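Local coordinates for protein serpin B3 (Homo sapiens, PDB 4ZK0) that probably inhibits target proteases by the serpin mechanism, in which a cleaved reactive-centre loop traps the enzyme, at residues 6-11 with 30-35. Residues are numbered along the deposited sequence; the frame is centred on the assembly and turned at random.
Sequences EANTKF and SPISIT
The OG1 of T35 accepts a hydrogen bond from ND2 of N8 at 3.0 Å. The bond is bent, with an N-H...O angle of 138°, but OG1 lies almost in the amide plane. The amide lies against P31 and I32 in the first turn of helix 31-42 and bonds to T35, one turn on from P31. With chi1 at -176°, the N8 side chain extends on from CB toward that helix. OD1 of N8 sits 3.8 Å from CG of the P31 ring. CD1 of I32 lies over one face of the N8 amide, 3.8 Å from both its CG and ND2. CB and CG of P31 sit obliquely beyond the OD1 and ND2 end, slightly to the other side of the plane. One turn further along helix 4-22, F11 also faces helix 31-42 and turns a ring edge to I34. CG2 of I34 meets that edge in the ring plane, 3.8 Å from CE2 of F11. CD2 of F11 also passes 3.5 Å from OG1 of T35, so the hydroxyl touches both N8 and F11. S30 is the N-cap of helix 31-42, and its OG accepts from N of S33 at 3.3 Å. That OG also bonds to the backbone of L382 in strand 380-387. The two short helical segments cross at 106°, with axes 9.6 Å apart. All six touching residues are buried. This is interior packing of the first two helices of the serpin fold.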
ATOM      1  N   GLU A   6       6.273 -12.296  -0.769  1.00 35.40           N
ATOM      2  CA  GLU A   6       7.447 -11.943  -1.541  1.00 34.84           C
ATOM      3  C   GLU A   6       7.029 -11.361  -2.899  1.00 30.55           C
ATOM      4  O   GLU A   6       7.564 -10.346  -3.369  1.00 26.97           O
ATOM      5  CB  GLU A   6       8.299 -13.176  -1.744  1.00 41.34           C
ATOM      6  CG  GLU A   6       8.800 -13.803  -0.453  1.00 47.79           C
ATOM      7  CD  GLU A   6       9.151 -15.286  -0.614  1.00 55.57           C
ATOM      8  OE1 GLU A   6       9.490 -15.741  -1.731  1.00 59.84           O
ATOM      9  OE2 GLU A   6       9.094 -16.014   0.389  1.00 64.95           O
ATOM     10  N   ALA A   7       6.008 -11.947  -3.506  1.00 27.47           N
ATOM     11  CA  ALA A   7       5.510 -11.400  -4.737  1.00 25.70           C
ATOM     12  C   ALA A   7       4.988  -9.952  -4.548  1.00 25.29           C
ATOM     13  O   ALA A   7       5.282  -9.063  -5.348  1.00 24.97           O
ATOM     14  CB  ALA A   7       4.451 -12.315  -5.320  1.00 25.25           C
ATOM     15  N   ASN A   8       4.231  -9.711  -3.476  1.00 26.42           N
ATOM     16  CA  ASN A   8       3.820  -8.332  -3.094  1.00 23.98           C
ATOM     17  C   ASN A   8       4.990  -7.318  -2.889  1.00 23.03           C
ATOM     18  O   ASN A   8       4.931  -6.200  -3.373  1.00 24.22           O
ATOM     19  CB  ASN A   8       2.956  -8.371  -1.817  1.00 27.15           C
ATOM     20  CG  ASN A   8       2.417  -6.982  -1.431  1.00 25.82           C
ATOM     21  OD1 ASN A   8       2.857  -6.374  -0.414  1.00 32.34           O
ATOM     22  ND2 ASN A   8       1.579  -6.445  -2.272  1.00 21.91           N
ATOM     23  N   THR A   9       6.042  -7.683  -2.182  1.00 20.98           N
ATOM     24  CA  THR A   9       7.226  -6.806  -2.132  1.00 23.42           C
ATOM     25  C   THR A   9       7.884  -6.467  -3.476  1.00 23.39           C
ATOM     26  O   THR A   9       8.220  -5.315  -3.731  1.00 23.07           O
ATOM     27  CB  THR A   9       8.266  -7.432  -1.200  1.00 25.01           C
ATOM     28  OG1 THR A   9       7.621  -7.606   0.052  1.00 27.44           O
ATOM     29  CG2 THR A   9       9.476  -6.565  -1.053  1.00 25.02           C
ATOM     30  N   LYS A  10       8.018  -7.451  -4.359  1.00 25.84           N
ATOM     31  CA  LYS A  10       8.570  -7.209  -5.704  1.00 27.18           C
ATOM     32  C   LYS A  10       7.713  -6.274  -6.525  1.00 28.49           C
ATOM     33  O   LYS A  10       8.170  -5.267  -7.058  1.00 26.95           O
ATOM     34  CB  LYS A  10       8.667  -8.522  -6.440  1.00 32.24           C
ATOM     35  CG  LYS A  10       9.681  -9.441  -5.807  1.00 37.33           C
ATOM     36  CD  LYS A  10      10.045 -10.568  -6.752  1.00 46.92           C
ATOM     37  CE  LYS A  10      11.125 -11.426  -6.127  1.00 50.46           C
ATOM     38  NZ  LYS A  10      10.804 -12.852  -6.329  1.00 57.15           N
ATOM     39  N   PHE A  11       6.426  -6.590  -6.587  1.00 27.32           N
ATOM     40  CA  PHE A  11       5.485  -5.661  -7.151  1.00 26.29           C
ATOM     41  C   PHE A  11       5.578  -4.265  -6.554  1.00 23.88           C
ATOM     42  O   PHE A  11       5.530  -3.303  -7.260  1.00 22.60           O
ATOM     43  CB  PHE A  11       4.084  -6.166  -6.954  1.00 25.17           C
ATOM     44  CG  PHE A  11       3.058  -5.253  -7.496  1.00 27.42           C
ATOM     45  CD1 PHE A  11       3.138  -4.806  -8.843  1.00 28.43           C
ATOM     46  CD2 PHE A  11       2.009  -4.820  -6.690  1.00 26.73           C
ATOM     47  CE1 PHE A  11       2.165  -3.973  -9.376  1.00 29.14           C
ATOM     48  CE2 PHE A  11       1.037  -3.973  -7.217  1.00 30.10           C
ATOM     49  CZ  PHE A  11       1.098  -3.568  -8.553  1.00 33.08           C
ATOM     50  N   SER A  30      -0.134   1.612  -0.498  1.00 18.25           N
ATOM     51  CA  SER A  30      -0.317   0.270   0.022  1.00 18.77           C
ATOM     52  C   SER A  30      -0.250  -0.726  -1.110  1.00 18.96           C
ATOM     53  O   SER A  30      -1.226  -0.846  -1.880  1.00 17.70           O
ATOM     54  CB  SER A  30      -1.659   0.095   0.755  1.00 18.45           C
ATOM     55  OG  SER A  30      -1.758  -1.253   1.251  1.00 18.57           O
ATOM     56  N   PRO A  31       0.913  -1.408  -1.250  1.00 18.25           N
ATOM     57  CA  PRO A  31       1.029  -2.411  -2.265  1.00 20.01           C
ATOM     58  C   PRO A  31       0.019  -3.550  -2.079  1.00 19.95           C
ATOM     59  O   PRO A  31      -0.562  -4.031  -3.061  1.00 19.23           O
ATOM     60  CB  PRO A  31       2.480  -2.897  -2.132  1.00 20.15           C
ATOM     61  CG  PRO A  31       2.884  -2.566  -0.748  1.00 19.97           C
ATOM     62  CD  PRO A  31       2.126  -1.314  -0.428  1.00 20.02           C
ATOM     63  N   ILE A  32      -0.208  -3.957  -0.835  1.00 19.90           N
ATOM     64  CA  ILE A  32      -1.164  -5.035  -0.558  1.00 19.49           C
ATOM     65  C   ILE A  32      -2.601  -4.716  -0.992  1.00 18.18           C
ATOM     66  O   ILE A  32      -3.320  -5.599  -1.448  1.00 17.54           O
ATOM     67  CB  ILE A  32      -1.034  -5.521   0.907  1.00 21.69           C
ATOM     68  CG1 ILE A  32      -1.599  -6.938   1.045  1.00 26.12           C
ATOM     69  CG2 ILE A  32      -1.697  -4.572   1.872  1.00 22.02           C
ATOM     70  CD1 ILE A  32      -0.905  -7.944   0.125  1.00 27.98           C
ATOM     71  N   SER A  33      -3.017  -3.450  -0.846  1.00 19.75           N
ATOM     72  CA  SER A  33      -4.309  -2.984  -1.292  1.00 18.35           C
ATOM     73  C   SER A  33      -4.470  -3.160  -2.793  1.00 19.28           C
ATOM     74  O   SER A  33      -5.483  -3.676  -3.303  1.00 19.68           O
ATOM     75  CB  SER A  33      -4.447  -1.506  -0.906  1.00 18.24           C
ATOM     76  OG  SER A  33      -5.613  -0.914  -1.445  1.00 15.84           O
ATOM     77  N   ILE A  34      -3.429  -2.778  -3.502  1.00 18.92           N
ATOM     78  CA  ILE A  34      -3.437  -2.849  -4.977  1.00 19.61           C
ATOM     79  C   ILE A  34      -3.444  -4.299  -5.455  1.00 20.02           C
ATOM     80  O   ILE A  34      -4.219  -4.693  -6.382  1.00 19.54           O
ATOM     81  CB  ILE A  34      -2.233  -2.114  -5.562  1.00 19.89           C
ATOM     82  CG1 ILE A  34      -2.289  -0.632  -5.130  1.00 22.71           C
ATOM     83  CG2 ILE A  34      -2.274  -2.178  -7.082  1.00 20.85           C
ATOM     84  CD1 ILE A  34      -1.004   0.160  -5.330  1.00 23.33           C
ATOM     85  N   THR A  35      -2.590  -5.086  -4.815  1.00 20.42           N
ATOM     86  CA  THR A  35      -2.543  -6.525  -5.034  1.00 22.83           C
ATOM     87  C   THR A  35      -3.880  -7.200  -4.807  1.00 21.64           C
ATOM     88  O   THR A  35      -4.292  -8.022  -5.596  1.00 24.45           O
ATOM     89  CB  THR A  35      -1.421  -7.157  -4.172  1.00 24.66           C
ATOM     90  OG1 THR A  35      -0.195  -6.728  -4.712  1.00 27.32           O
ATOM     91  CG2 THR A  35      -1.400  -8.679  -4.273  1.00 30.27           C
TER